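Local coordinates for protein 3-oxo-tetronate kinase (Haemophilus influenzae, PDB 1YZY) that catalyses the ATP-dependent phosphorylation of 3-oxo-tetronate to 3-oxo-tetronate 4-phosphate, as a member of the four-carbon acid sugar kinase family, at residues 2-7 against 76-82; 53-59 against 92-96; 84-88 against 142-147. One frame throughout, in Å; residues are numbered along the deposited sequence.

Contact 1: residues 2-7 against 76-82; sequences LGVIAD and QFYFKYC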
ATOM      1  N   LEU A   2      -5.974   0.514 -16.011  1.00 17.12           N
ATOM      2  CA  LEU A   2      -4.721   1.066 -15.401  1.00 18.63           C
ATOM      3  C   LEU A   2      -3.965   0.023 -14.592  1.00 20.35           C
ATOM      4  O   LEU A   2      -4.483  -0.502 -13.609  1.00 19.45           O
ATOM      5  CB  LEU A   2      -5.027   2.267 -14.493  1.00 18.43           C
ATOM      6  CG  LEU A   2      -3.836   2.923 -13.761  1.00 29.26           C
ATOM      7  CD1 LEU A   2      -2.926   3.674 -14.733  1.00 23.57           C
ATOM      8  CD2 LEU A   2      -4.338   3.887 -12.703  1.00 29.92           C
ATOM      9  N   GLY A   3      -2.730  -0.255 -15.000  1.00 20.93           N
ATOM     10  CA  GLY A   3      -1.917  -1.223 -14.294  1.00 14.55           C
ATOM     11  C   GLY A   3      -0.776  -0.561 -13.551  1.00 20.13           C
ATOM     12  O   GLY A   3       0.079   0.063 -14.158  1.00 17.44           O
ATOM     13  N   VAL A   4      -0.762  -0.686 -12.232  1.00 15.24           N
ATOM     14  CA  VAL A   4       0.294  -0.094 -11.432  1.00 14.81           C
ATOM     15  C   VAL A   4       1.277  -1.173 -11.010  1.00 19.70           C
ATOM     16  O   VAL A   4       0.873  -2.271 -10.624  1.00 17.64           O
ATOM     17  CB  VAL A   4      -0.279   0.572 -10.172  1.00 17.47           C
ATOM     18  CG1 VAL A   4       0.837   1.220  -9.355  1.00  9.67           C
ATOM     19  CG2 VAL A   4      -1.364   1.597 -10.559  1.00 10.60           C
ATOM     20  N   ILE A   5       2.565  -0.874 -11.130  1.00 18.67           N
ATOM     21  CA  ILE A   5       3.619  -1.796 -10.735  1.00 17.90           C
ATOM     22  C   ILE A   5       4.399  -1.104  -9.638  1.00 13.74           C
ATOM     23  O   ILE A   5       5.215  -0.229  -9.911  1.00 18.58           O
ATOM     24  CB  ILE A   5       4.556  -2.115 -11.903  1.00 23.33           C
ATOM     25  CG1 ILE A   5       3.772  -2.796 -13.023  1.00 25.18           C
ATOM     26  CG2 ILE A   5       5.692  -3.024 -11.431  1.00 20.40           C
ATOM     27  CD1 ILE A   5       4.569  -3.027 -14.275  1.00 21.80           C
ATOM     28  N   ALA A   6       4.128  -1.481  -8.394  1.00 15.67           N
ATOM     29  CA  ALA A   6       4.785  -0.873  -7.246  1.00 15.19           C
ATOM     30  C   ALA A   6       6.019  -1.631  -6.751  1.00 17.47           C
ATOM     31  O   ALA A   6       6.011  -2.861  -6.678  1.00 15.40           O
ATOM     32  CB  ALA A   6       3.788  -0.702  -6.135  1.00 10.98           C
ATOM     33  N   ASP A   7       7.052  -0.879  -6.371  1.00 18.88           N
ATOM     34  CA  ASP A   7       8.319  -1.437  -5.902  1.00 21.13           C
ATOM     35  C   ASP A   7       8.416  -1.788  -4.410  1.00 20.09           C
ATOM     36  O   ASP A   7       9.508  -2.042  -3.886  1.00 16.62           O
ATOM     37  CB  ASP A   7       9.493  -0.532  -6.334  1.00 20.47           C
ATOM     38  CG  ASP A   7       9.655   0.714  -5.463  1.00 17.64           C
ATOM     39  OD1 ASP A   7       8.660   1.238  -4.910  1.00 23.65           O
ATOM     40  OD2 ASP A   7      10.807   1.171  -5.332  1.00 21.03           O
ATOM     41  N   GLN A  76      -2.873   1.091 -19.699  1.00 23.25           N
ATOM     42  CA  GLN A  76      -1.986   2.174 -19.301  1.00 21.27           C
ATOM     43  C   GLN A  76      -1.198   1.706 -18.091  1.00 15.11           C
ATOM     44  O   GLN A  76      -1.772   1.147 -17.165  1.00 12.50           O
ATOM     45  CB  GLN A  76      -2.776   3.444 -18.976  1.00 18.07           C
ATOM     46  CG  GLN A  76      -1.877   4.609 -18.574  1.00 24.19           C
ATOM     47  CD  GLN A  76      -2.601   5.939 -18.510  1.00 27.13           C
ATOM     48  OE1 GLN A  76      -3.776   6.014 -18.141  1.00 31.61           O
ATOM     49  NE2 GLN A  76      -1.891   7.005 -18.849  1.00 26.14           N
ATOM     50  N   PHE A  77       0.104   1.968 -18.075  1.00 16.95           N
ATOM     51  CA  PHE A  77       0.940   1.507 -16.979  1.00 15.02           C
ATOM     52  C   PHE A  77       1.574   2.590 -16.139  1.00 20.15           C
ATOM     53  O   PHE A  77       1.927   3.656 -16.643  1.00 22.55           O
ATOM     54  CB  PHE A  77       1.975   0.528 -17.517  1.00 14.99           C
ATOM     55  CG  PHE A  77       1.361  -0.569 -18.330  1.00 15.92           C
ATOM     56  CD1 PHE A  77       0.936  -1.749 -17.720  1.00 22.85           C
ATOM     57  CD2 PHE A  77       1.093  -0.374 -19.683  1.00 24.33           C
ATOM     58  CE1 PHE A  77       0.242  -2.710 -18.444  1.00 21.23           C
ATOM     59  CE2 PHE A  77       0.397  -1.327 -20.416  1.00 26.47           C
ATOM     60  CZ  PHE A  77      -0.031  -2.499 -19.793  1.00 30.55           C
ATOM     61  N   TYR A  78       1.744   2.287 -14.857  1.00 19.08           N
ATOM     62  CA  TYR A  78       2.297   3.221 -13.900  1.00 17.58           C
ATOM     63  C   TYR A  78       3.330   2.536 -13.016  1.00 20.74           C
ATOM     64  O   TYR A  78       2.988   1.648 -12.239  1.00 20.02           O
ATOM     65  CB  TYR A  78       1.154   3.749 -13.033  1.00 10.81           C
ATOM     66  CG  TYR A  78       1.486   4.942 -12.167  1.00 17.16           C
ATOM     67  CD1 TYR A  78       0.943   6.198 -12.452  1.00 20.30           C
ATOM     68  CD2 TYR A  78       2.324   4.827 -11.062  1.00 11.06           C
ATOM     69  CE1 TYR A  78       1.230   7.311 -11.665  1.00 12.92           C
ATOM     70  CE2 TYR A  78       2.619   5.941 -10.260  1.00 11.62           C
ATOM     71  CZ  TYR A  78       2.066   7.178 -10.573  1.00 18.22           C
ATOM     72  OH  TYR A  78       2.342   8.286  -9.805  1.00 20.84           O
ATOM     73  N   PHE A  79       4.588   2.947 -13.143  1.00 17.59           N
ATOM     74  CA  PHE A  79       5.675   2.413 -12.331  1.00 17.40           C
ATOM     75  C   PHE A  79       5.757   3.291 -11.088  1.00 15.69           C
ATOM     76  O   PHE A  79       6.223   4.421 -11.149  1.00 20.99           O
ATOM     77  CB  PHE A  79       6.994   2.452 -13.120  1.00 10.69           C
ATOM     78  CG  PHE A  79       8.204   2.036 -12.323  1.00 14.58           C
ATOM     79  CD1 PHE A  79       8.083   1.196 -11.216  1.00 13.55           C
ATOM     80  CD2 PHE A  79       9.464   2.514 -12.663  1.00 13.42           C
ATOM     81  CE1 PHE A  79       9.193   0.848 -10.460  1.00 12.35           C
ATOM     82  CE2 PHE A  79      10.581   2.173 -11.916  1.00 15.10           C
ATOM     83  CZ  PHE A  79      10.447   1.339 -10.809  1.00  9.49           C
ATOM     84  N   LYS A  80       5.311   2.757  -9.961  1.00 16.14           N
ATOM     85  CA  LYS A  80       5.293   3.471  -8.694  1.00 10.38           C
ATOM     86  C   LYS A  80       6.473   3.195  -7.774  1.00 13.81           C
ATOM     87  O   LYS A  80       6.713   2.058  -7.378  1.00 21.34           O
ATOM     88  CB  LYS A  80       3.973   3.163  -7.971  1.00 10.87           C
ATOM     89  CG  LYS A  80       3.979   3.343  -6.460  1.00 20.69           C
ATOM     90  CD  LYS A  80       3.625   4.739  -6.060  1.00 10.38           C
ATOM     91  CE  LYS A  80       3.560   4.874  -4.559  1.00 19.54           C
ATOM     92  NZ  LYS A  80       4.887   4.776  -3.895  1.00 16.08           N
ATOM     93  N   TYR A  81       7.171   4.260  -7.391  1.00 14.39           N
ATOM     94  CA  TYR A  81       8.312   4.173  -6.491  1.00 15.66           C
ATOM     95  C   TYR A  81       8.141   5.135  -5.309  1.00 15.19           C
ATOM     96  O   TYR A  81       7.089   5.750  -5.155  1.00 17.58           O
ATOM     97  CB  TYR A  81       9.629   4.407  -7.244  1.00 14.11           C
ATOM     98  CG  TYR A  81       9.592   5.534  -8.250  1.00 17.85           C
ATOM     99  CD1 TYR A  81       9.536   6.865  -7.837  1.00 15.03           C
ATOM    100  CD2 TYR A  81       9.625   5.272  -9.615  1.00 17.62           C
ATOM    101  CE1 TYR A  81       9.515   7.906  -8.759  1.00 18.28           C
ATOM    102  CE2 TYR A  81       9.605   6.302 -10.547  1.00 14.63           C
ATOM    103  CZ  TYR A  81       9.553   7.621 -10.110  1.00 18.67           C
ATOM    104  OH  TYR A  81       9.562   8.653 -11.025  1.00 20.19           O
ATOM    105  N   CYS A  82       9.150   5.247  -4.455  1.00 12.93           N
ATOM    106  CA  CYS A  82       9.030   6.109  -3.285  1.00 16.08           C
ATOM    107  C   CYS A  82       9.080   7.602  -3.624  1.00 14.92           C
ATOM    108  O   CYS A  82       9.702   8.005  -4.619  1.00 13.89           O
ATOM    109  CB  CYS A  82      10.106   5.756  -2.255  1.00  6.22           C
ATOM    110  SG  CYS A  82       9.816   6.379  -0.572  1.00 19.49           S
TER
HETATM  111  O   HOH W   1      12.145   3.967  -4.742  1.00 21.75           O
HETATM  112  O   HOH W   2       6.277   2.242  -3.919  1.00 27.55           O

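Contact 2: residues 53-59 against 92-96; sequences NPVNEAI and NIGPV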
ATOM      1  N   ASN A  53      16.567  -4.798  -4.395  1.00 23.22           N
ATOM      2  CA  ASN A  53      16.991  -6.177  -4.618  1.00 27.26           C
ATOM      3  C   ASN A  53      17.899  -6.169  -5.859  1.00 29.26           C
ATOM      4  O   ASN A  53      18.116  -5.119  -6.458  1.00 32.37           O
ATOM      5  CB  ASN A  53      15.761  -7.073  -4.843  1.00 25.32           C
ATOM      6  CG  ASN A  53      14.982  -6.693  -6.087  1.00 27.75           C
ATOM      7  OD1 ASN A  53      14.987  -5.539  -6.506  1.00 25.77           O
ATOM      8  ND2 ASN A  53      14.317  -7.669  -6.690  1.00 25.34           N
ATOM      9  N   PRO A  54      18.517  -7.317  -6.206  1.00 31.88           N
ATOM     10  CA  PRO A  54      19.385  -7.324  -7.393  1.00 29.71           C
ATOM     11  C   PRO A  54      18.653  -6.755  -8.610  1.00 28.40           C
ATOM     12  O   PRO A  54      17.538  -7.170  -8.928  1.00 28.08           O
ATOM     13  CB  PRO A  54      19.706  -8.805  -7.562  1.00 29.31           C
ATOM     14  CG  PRO A  54      19.770  -9.274  -6.136  1.00 26.88           C
ATOM     15  CD  PRO A  54      18.558  -8.623  -5.519  1.00 22.93           C
ATOM     16  N   VAL A  55      19.319  -5.857  -9.321  1.00 26.64           N
ATOM     17  CA  VAL A  55      18.718  -5.198 -10.475  1.00 25.94           C
ATOM     18  C   VAL A  55      18.097  -6.080 -11.564  1.00 30.67           C
ATOM     19  O   VAL A  55      17.119  -5.671 -12.195  1.00 23.45           O
ATOM     20  CB  VAL A  55      19.689  -4.157 -11.094  1.00 31.25           C
ATOM     21  CG1 VAL A  55      20.968  -4.833 -11.574  1.00 31.37           C
ATOM     22  CG2 VAL A  55      18.995  -3.376 -12.213  1.00 26.59           C
ATOM     23  N   ASN A  56      18.654  -7.265 -11.814  1.00 29.79           N
ATOM     24  CA  ASN A  56      18.074  -8.124 -12.849  1.00 33.41           C
ATOM     25  C   ASN A  56      16.819  -8.845 -12.393  1.00 27.72           C
ATOM     26  O   ASN A  56      16.027  -9.311 -13.213  1.00 30.54           O
ATOM     27  CB  ASN A  56      19.099  -9.087 -13.436  1.00 41.40           C
ATOM     28  CG  ASN A  56      19.730  -8.541 -14.705  1.00 49.40           C
ATOM     29  OD1 ASN A  56      19.168  -8.666 -15.802  1.00 56.73           O
ATOM     30  ND2 ASN A  56      20.879  -7.887 -14.561  1.00 48.88           N
ATOM     31  N   GLU A  57      16.660  -8.960 -11.079  1.00 25.36           N
ATOM     32  CA  GLU A  57      15.469  -9.565 -10.502  1.00 28.04           C
ATOM     33  C   GLU A  57      14.342  -8.536 -10.627  1.00 25.02           C
ATOM     34  O   GLU A  57      13.262  -8.840 -11.141  1.00 24.58           O
ATOM     35  CB  GLU A  57      15.703  -9.908  -9.033  1.00 32.49           C
ATOM     36  CG  GLU A  57      16.380 -11.244  -8.808  1.00 41.30           C
ATOM     37  CD  GLU A  57      16.696 -11.498  -7.348  1.00 46.92           C
ATOM     38  OE1 GLU A  57      15.854 -11.147  -6.480  1.00 43.29           O
ATOM     39  OE2 GLU A  57      17.797 -12.038  -7.081  1.00 43.41           O
ATOM     40  N   ALA A  58      14.616  -7.313 -10.175  1.00 24.56           N
ATOM     41  CA  ALA A  58      13.655  -6.209 -10.250  1.00 25.73           C
ATOM     42  C   ALA A  58      13.147  -6.050 -11.682  1.00 21.43           C
ATOM     43  O   ALA A  58      11.954  -5.889 -11.910  1.00 29.48           O
ATOM     44  CB  ALA A  58      14.302  -4.927  -9.779  1.00 19.87           C
ATOM     45  N   ILE A  59      14.055  -6.113 -12.650  1.00 21.27           N
ATOM     46  CA  ILE A  59      13.679  -5.990 -14.050  1.00 22.62           C
ATOM     47  C   ILE A  59      12.783  -7.146 -14.494  1.00 22.60           C
ATOM     48  O   ILE A  59      11.771  -6.926 -15.167  1.00 24.77           O
ATOM     49  CB  ILE A  59      14.930  -5.909 -14.965  1.00 21.26           C
ATOM     50  CG1 ILE A  59      15.695  -4.618 -14.675  1.00 24.90           C
ATOM     51  CG2 ILE A  59      14.537  -5.964 -16.445  1.00 24.18           C
ATOM     52  CD1 ILE A  59      16.974  -4.464 -15.471  1.00 26.25           C
ATOM     53  N   ASN A  92      17.273   0.623  -9.143  1.00 32.05           N
ATOM     54  CA  ASN A  92      16.339  -0.003 -10.082  1.00 23.92           C
ATOM     55  C   ASN A  92      15.306   0.898 -10.738  1.00 19.45           C
ATOM     56  O   ASN A  92      14.587   0.454 -11.633  1.00 15.89           O
ATOM     57  CB  ASN A  92      15.599  -1.136  -9.371  1.00 20.04           C
ATOM     58  CG  ASN A  92      16.647  -1.986  -8.650  1.00 16.03           C
ATOM     59  OD1 ASN A  92      17.801  -2.066  -9.077  1.00 21.74           O
ATOM     60  ND2 ASN A  92      16.249  -2.611  -7.549  1.00 16.48           N
ATOM     61  N   ILE A  93      15.169   2.137 -10.271  1.00 14.77           N
ATOM     62  CA  ILE A  93      14.156   3.026 -10.861  1.00 14.91           C
ATOM     63  C   ILE A  93      14.440   3.198 -12.358  1.00 16.85           C
ATOM     64  O   ILE A  93      13.567   2.966 -13.196  1.00 16.85           O
ATOM     65  CB  ILE A  93      14.107   4.404 -10.152  1.00 20.63           C
ATOM     66  CG1 ILE A  93      13.559   4.236  -8.735  1.00 10.85           C
ATOM     67  CG2 ILE A  93      13.235   5.396 -10.933  1.00 12.48           C
ATOM     68  CD1 ILE A  93      13.670   5.490  -7.902  1.00 14.99           C
ATOM     69  N   GLY A  94      15.681   3.556 -12.682  1.00 14.73           N
ATOM     70  CA  GLY A  94      16.084   3.743 -14.069  1.00 16.49           C
ATOM     71  C   GLY A  94      16.051   2.474 -14.897  1.00 11.84           C
ATOM     72  O   GLY A  94      15.503   2.464 -16.004  1.00 19.46           O
ATOM     73  N   PRO A  95      16.712   1.406 -14.430  1.00 14.63           N
ATOM     74  CA  PRO A  95      16.724   0.134 -15.162  1.00 13.29           C
ATOM     75  C   PRO A  95      15.310  -0.383 -15.464  1.00 17.20           C
ATOM     76  O   PRO A  95      15.033  -0.840 -16.575  1.00 17.17           O
ATOM     77  CB  PRO A  95      17.450  -0.786 -14.195  1.00 13.31           C
ATOM     78  CG  PRO A  95      18.464   0.154 -13.562  1.00 12.76           C
ATOM     79  CD  PRO A  95      17.623   1.356 -13.269  1.00 15.39           C
ATOM     80  N   VAL A  96      14.435  -0.337 -14.458  1.00 14.33           N
ATOM     81  CA  VAL A  96      13.059  -0.801 -14.611  1.00 16.48           C
ATOM     82  C   VAL A  96      12.283   0.057 -15.595  1.00 18.51           C
ATOM     83  O   VAL A  96      11.513  -0.470 -16.397  1.00 23.90           O
ATOM     84  CB  VAL A  96      12.314  -0.857 -13.251  1.00 18.75           C
ATOM     85  CG1 VAL A  96      10.871  -1.253 -13.453  1.00 12.83           C
ATOM     86  CG2 VAL A  96      12.979  -1.867 -12.335  1.00 19.10           C
TER

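Contact 3: residues 84-88 against 142-147; sequences TFDST and HPITPM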
ATOM      1  N   THR A  84      10.684   9.798  -2.151  1.00 17.71           N
ATOM      2  CA  THR A  84      12.028  10.319  -1.893  1.00 15.51           C
ATOM      3  C   THR A  84      13.020   9.762  -2.921  1.00 17.17           C
ATOM      4  O   THR A  84      14.239   9.877  -2.766  1.00 18.46           O
ATOM      5  CB  THR A  84      12.503  10.057  -0.450  1.00 19.56           C
ATOM      6  OG1 THR A  84      11.962   8.823   0.030  1.00 18.44           O
ATOM      7  CG2 THR A  84      12.043  11.170   0.462  1.00 24.38           C
ATOM      8  N   PHE A  85      12.465   9.173  -3.980  1.00 14.55           N
ATOM      9  CA  PHE A  85      13.227   8.616  -5.094  1.00 19.69           C
ATOM     10  C   PHE A  85      14.245   7.540  -4.694  1.00 15.89           C
ATOM     11  O   PHE A  85      15.225   7.323  -5.404  1.00 18.98           O
ATOM     12  CB  PHE A  85      13.917   9.767  -5.858  1.00 15.01           C
ATOM     13  CG  PHE A  85      14.038   9.535  -7.338  1.00 12.95           C
ATOM     14  CD1 PHE A  85      12.907   9.524  -8.148  1.00 10.96           C
ATOM     15  CD2 PHE A  85      15.284   9.343  -7.930  1.00 10.78           C
ATOM     16  CE1 PHE A  85      13.016   9.325  -9.523  1.00 12.30           C
ATOM     17  CE2 PHE A  85      15.398   9.139  -9.314  1.00 14.36           C
ATOM     18  CZ  PHE A  85      14.264   9.132 -10.102  1.00 10.69           C
ATOM     19  N   ASP A  86      13.964   6.826  -3.603  1.00 17.66           N
ATOM     20  CA  ASP A  86      14.843   5.764  -3.075  1.00 20.24           C
ATOM     21  C   ASP A  86      15.491   4.892  -4.143  1.00 18.66           C
ATOM     22  O   ASP A  86      14.801   4.140  -4.837  1.00 19.22           O
ATOM     23  CB  ASP A  86      14.079   4.877  -2.090  1.00 10.34           C
ATOM     24  CG  ASP A  86      13.533   5.655  -0.920  1.00 13.70           C
ATOM     25  OD1 ASP A  86      12.888   6.690  -1.169  1.00 17.28           O
ATOM     26  OD2 ASP A  86      13.749   5.249   0.243  1.00 15.42           O
ATOM     27  N   SER A  87      16.817   4.976  -4.225  1.00 15.39           N
ATOM     28  CA  SER A  87      17.613   4.237  -5.201  1.00 15.96           C
ATOM     29  C   SER A  87      19.104   4.559  -5.029  1.00 14.26           C
ATOM     30  O   SER A  87      19.504   5.208  -4.058  1.00 17.95           O
ATOM     31  CB  SER A  87      17.168   4.624  -6.619  1.00 15.16           C
ATOM     32  OG  SER A  87      17.147   6.041  -6.791  1.00 19.00           O
ATOM     33  N   THR A  88      19.919   4.029  -5.940  1.00 15.67           N
ATOM     34  CA  THR A  88      21.368   4.266  -5.981  1.00 22.60           C
ATOM     35  C   THR A  88      21.744   4.321  -7.464  1.00 23.88           C
ATOM     36  O   THR A  88      20.867   4.234  -8.330  1.00 19.74           O
ATOM     37  CB  THR A  88      22.199   3.140  -5.307  1.00 25.91           C
ATOM     38  OG1 THR A  88      22.035   1.915  -6.028  1.00 22.67           O
ATOM     39  CG2 THR A  88      21.790   2.948  -3.851  1.00 33.06           C
ATOM     40  N   HIS A 142      20.294   7.553   4.839  1.00 26.90           N
ATOM     41  CA  HIS A 142      19.386   6.408   4.832  1.00 27.94           C
ATOM     42  C   HIS A 142      20.220   5.120   4.920  1.00 25.10           C
ATOM     43  O   HIS A 142      21.258   5.003   4.256  1.00 20.33           O
ATOM     44  CB  HIS A 142      18.517   6.413   3.568  1.00 27.34           C
ATOM     45  CG  HIS A 142      17.383   5.433   3.607  1.00 29.12           C
ATOM     46  ND1 HIS A 142      17.422   4.218   2.956  1.00 32.17           N
ATOM     47  CD2 HIS A 142      16.178   5.487   4.223  1.00 24.32           C
ATOM     48  CE1 HIS A 142      16.293   3.568   3.165  1.00 23.32           C
ATOM     49  NE2 HIS A 142      15.521   4.315   3.933  1.00 28.63           N
ATOM     50  N   PRO A 143      19.767   4.140   5.737  1.00 25.75           N
ATOM     51  CA  PRO A 143      20.387   2.831   5.992  1.00 23.24           C
ATOM     52  C   PRO A 143      20.626   1.925   4.787  1.00 24.23           C
ATOM     53  O   PRO A 143      21.494   1.060   4.821  1.00 28.38           O
ATOM     54  CB  PRO A 143      19.404   2.182   6.966  1.00 20.91           C
ATOM     55  CG  PRO A 143      18.846   3.320   7.689  1.00 33.33           C
ATOM     56  CD  PRO A 143      18.576   4.298   6.589  1.00 25.91           C
ATOM     57  N   ILE A 144      19.801   2.068   3.757  1.00 23.72           N
ATOM     58  CA  ILE A 144      19.928   1.244   2.563  1.00 23.61           C
ATOM     59  C   ILE A 144      20.243   2.080   1.312  1.00 23.34           C
ATOM     60  O   ILE A 144      21.206   1.797   0.594  1.00 27.34           O
ATOM     61  CB  ILE A 144      18.619   0.423   2.315  1.00 22.73           C
ATOM     62  CG1 ILE A 144      18.270  -0.414   3.548  1.00 21.58           C
ATOM     63  CG2 ILE A 144      18.772  -0.488   1.097  1.00 24.87           C
ATOM     64  CD1 ILE A 144      17.032  -1.274   3.364  1.00 18.91           C
ATOM     65  N   THR A 145      19.420   3.100   1.062  1.00 20.58           N
ATOM     66  CA  THR A 145      19.564   3.979  -0.107  1.00 21.83           C
ATOM     67  C   THR A 145      19.742   5.467   0.241  1.00 26.61           C
ATOM     68  O   THR A 145      18.823   6.276   0.050  1.00 27.43           O
ATOM     69  CB  THR A 145      18.340   3.846  -1.057  1.00 24.18           C
ATOM     70  OG1 THR A 145      17.132   4.110  -0.328  1.00 23.67           O
ATOM     71  CG2 THR A 145      18.271   2.449  -1.658  1.00 21.74           C
ATOM     72  N   PRO A 146      20.920   5.844   0.775  1.00 28.19           N
ATOM     73  CA  PRO A 146      21.162   7.248   1.129  1.00 29.14           C
ATOM     74  C   PRO A 146      21.124   8.166  -0.100  1.00 30.86           C
ATOM     75  O   PRO A 146      21.625   7.805  -1.171  1.00 25.63           O
ATOM     76  CB  PRO A 146      22.546   7.198   1.779  1.00 31.52           C
ATOM     77  CG  PRO A 146      23.205   6.037   1.103  1.00 27.34           C
ATOM     78  CD  PRO A 146      22.098   5.017   1.091  1.00 28.22           C
ATOM     79  N   MET A 147      20.508   9.337   0.059  1.00 27.03           N
ATOM     80  CA  MET A 147      20.370  10.314  -1.024  1.00 24.21           C
ATOM     81  C   MET A 147      21.141  11.602  -0.711  1.00 21.21           C
ATOM     82  O   MET A 147      20.750  12.379   0.157  1.00 19.14           O
ATOM     83  CB  MET A 147      18.889  10.635  -1.248  1.00 25.57           C
ATOM     84  CG  MET A 147      17.967   9.415  -1.337  1.00 20.48           C
ATOM     85  SD  MET A 147      18.365   8.249  -2.664  1.00 22.26           S
ATOM     86  CE  MET A 147      17.744   9.102  -4.109  1.00 14.78           C
TER
HETATM   87  O   HOH W   3      21.087   8.229  -4.289  1.00 19.83           O

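Contact 1: residues 2-7 against 76-82
Gly3 to Ala6 pairs in parallel with Phe77 to Lys80, and five backbone hydrogen bonds zip the two strands together; strand 3-6 lies between 77-80 and 43-47, all parallel. Gly3 N gives to Gln76 O at 2.8 Å and Ile5 N to Tyr78 O, while Tyr78 N and Lys80 N return bonds to Gly3 O and Ile5 O; Asp7 N closes the row on Lys80 O.

Apolar contacts divide between the two faces. On one, Val4 and Tyr78 lie side by side, Val4 CG2 standing 4.1 Å from Tyr78 CB, and helix 9-20 packs over them. On the other, Ile5 O lies at the edge of the Phe79 ring, in its plane, 3.5 Å from Phe79 CD1; helices 55-71 and 93-104 cover this face.

At the C-terminal end Asp7 and Lys80 meet through water. The Lys80 chain bends at chi2 (88°) and chi4 (70°), bringing NZ back to Tyr81 O. Water 2 lies 2.8 Å from Asp7 OD1 and accepts from Lys80 NZ, and water 1 joins Asp7 OD2 to Cys82 N.

The backbone thus satisfies itself in a buried, largely apolar interior, whereas Asp7 is held by two waters and a salt bridge to Arg51.

Contact 2: residues 53-59 against 92-96
Two amide groups, those of Asn53 and Asn92, meet obliquely with their planes 75° apart. The nitrogen of Asn92 does the reaching: ND2 makes a weak hydrogen bond to the backbone oxygen of Asn53, 3.3 Å from ND2 to Asn53 O. Asn53 OD1 lies almost as near to ND2, but the angle there is too poor for a bond. At the other end of the amide, Asn92 OD1 sits against Val55, 3.5 Å from its CB, and Ala58 CB lies over one face of the Asn92 amide, 3.8 Å from Asn92 ND2. The amide therefore spans the first turn of helix 55-71, its nitrogen against the residue ahead of the N-cap Pro54 and its oxygen against the first residue of the helix.

Beyond the amides the contact is apolar. With CG2 anti to its backbone N, Val55 directs that methyl at the Pro95 ring, where CG2 comes within 3.6 Å of Pro95 CB. Ile59, one turn further on, lays CD1 at 3.9 Å from the same Pro95 CB, and both side chains cross the proline at about a right angle. On the Ala58 side, Val96 CG2 stands 4.2 Å from Ala58 CB.

Here the N-terminal turn of helix 55-71 is joined to that of helix 93-104 within the sugar-binding domain. A second weak bond, from Asn92 ND2 to Ser50 O, ties the amide to the loop before helix 55-71. Two weak bonds from one nitrogen probably add little, so the cohesion of the two helix starts probably rests mainly on the aliphatic contacts round Pro95.

Contact 3: residues 84-88 against 142-147
Met147 and Thr145 supply the first shell, both pressing on the backbone of residues 84-88. The Met147 side chain folds back on itself, with chi2 at -59° and chi3 at -76°, which brings its end against the loop: CE comes 3.3 Å from Phe85 O, and SD rests 3.5 Å from Ser87 O. Thr145, two residues earlier, sets its CB 3.5 Å from Ser87 O, while OG1 turns to the Asp86 side chain, which it meets at about a right angle, 3.6 Å from Asp86 CB. Thr88 CG2 and Thr145 CG2 also touch. Asp86 OD2 hangs over one face of the His142 imidazole, the carboxylate plane turned 82° from the ring, and Pro143 CD lies on the opposite face.

Around these groups, bonds internal to each loop set their positions. Thr84 OG1 donates to Asp86 OD1 at 2.6 Å, using the syn lone pair of the carboxylate, and Ser87 OG donates to Phe85 O at 2.7 Å. In the facing loop, Thr145 N gives a proton to His142 ND1 at 3.0 Å, nearly in the ring plane, which helps hold the imidazole with one face to Asp86 OD2. Water 3 links the loops, giving a proton to Pro146 O and a weak bond to Ser87 O.

Farther out, Gln159 of helix 152-159 bonds Ser87 OG, and Leu155 of that helix touches both Phe85 and Met147. The contact thus joins the loop between strand 77-80 and helix 93-104 to the one leading into helix 152-159. Each loop holds some of its polar groups by internal bonds. Between them the direct touches are mostly van der Waals, the Met147 thioether and Thr145 CB packing on carbonyl oxygens, with the Asp86 carboxylate close to Thr145 OG1 and the His142 face and one water as polar bridge.

Strand 77-80 and the loop and helix that follow it run through all three contacts, which lie in the sugar-binding N-terminal domain. Contact 1 is the most deeply placed, two neighbouring strands of its sheet held by regular backbone bonds; contact 2 is partly buried and joins helix starts through aliphatic fit and a weak amide bond; contact 3, although largely buried itself, joins irregular loops and includes the exposed Pro146. Phe79 packs on Ile93 and Val96, so strand 77-80 packs against helix 93-104. Ile93 CD1 in turn rests against the 84-88 loop, 3.5 Å from Phe85 O. Away from the sheet, backbone pairing gives way to side-chain packing, with a water bridge between the loops of contact 3.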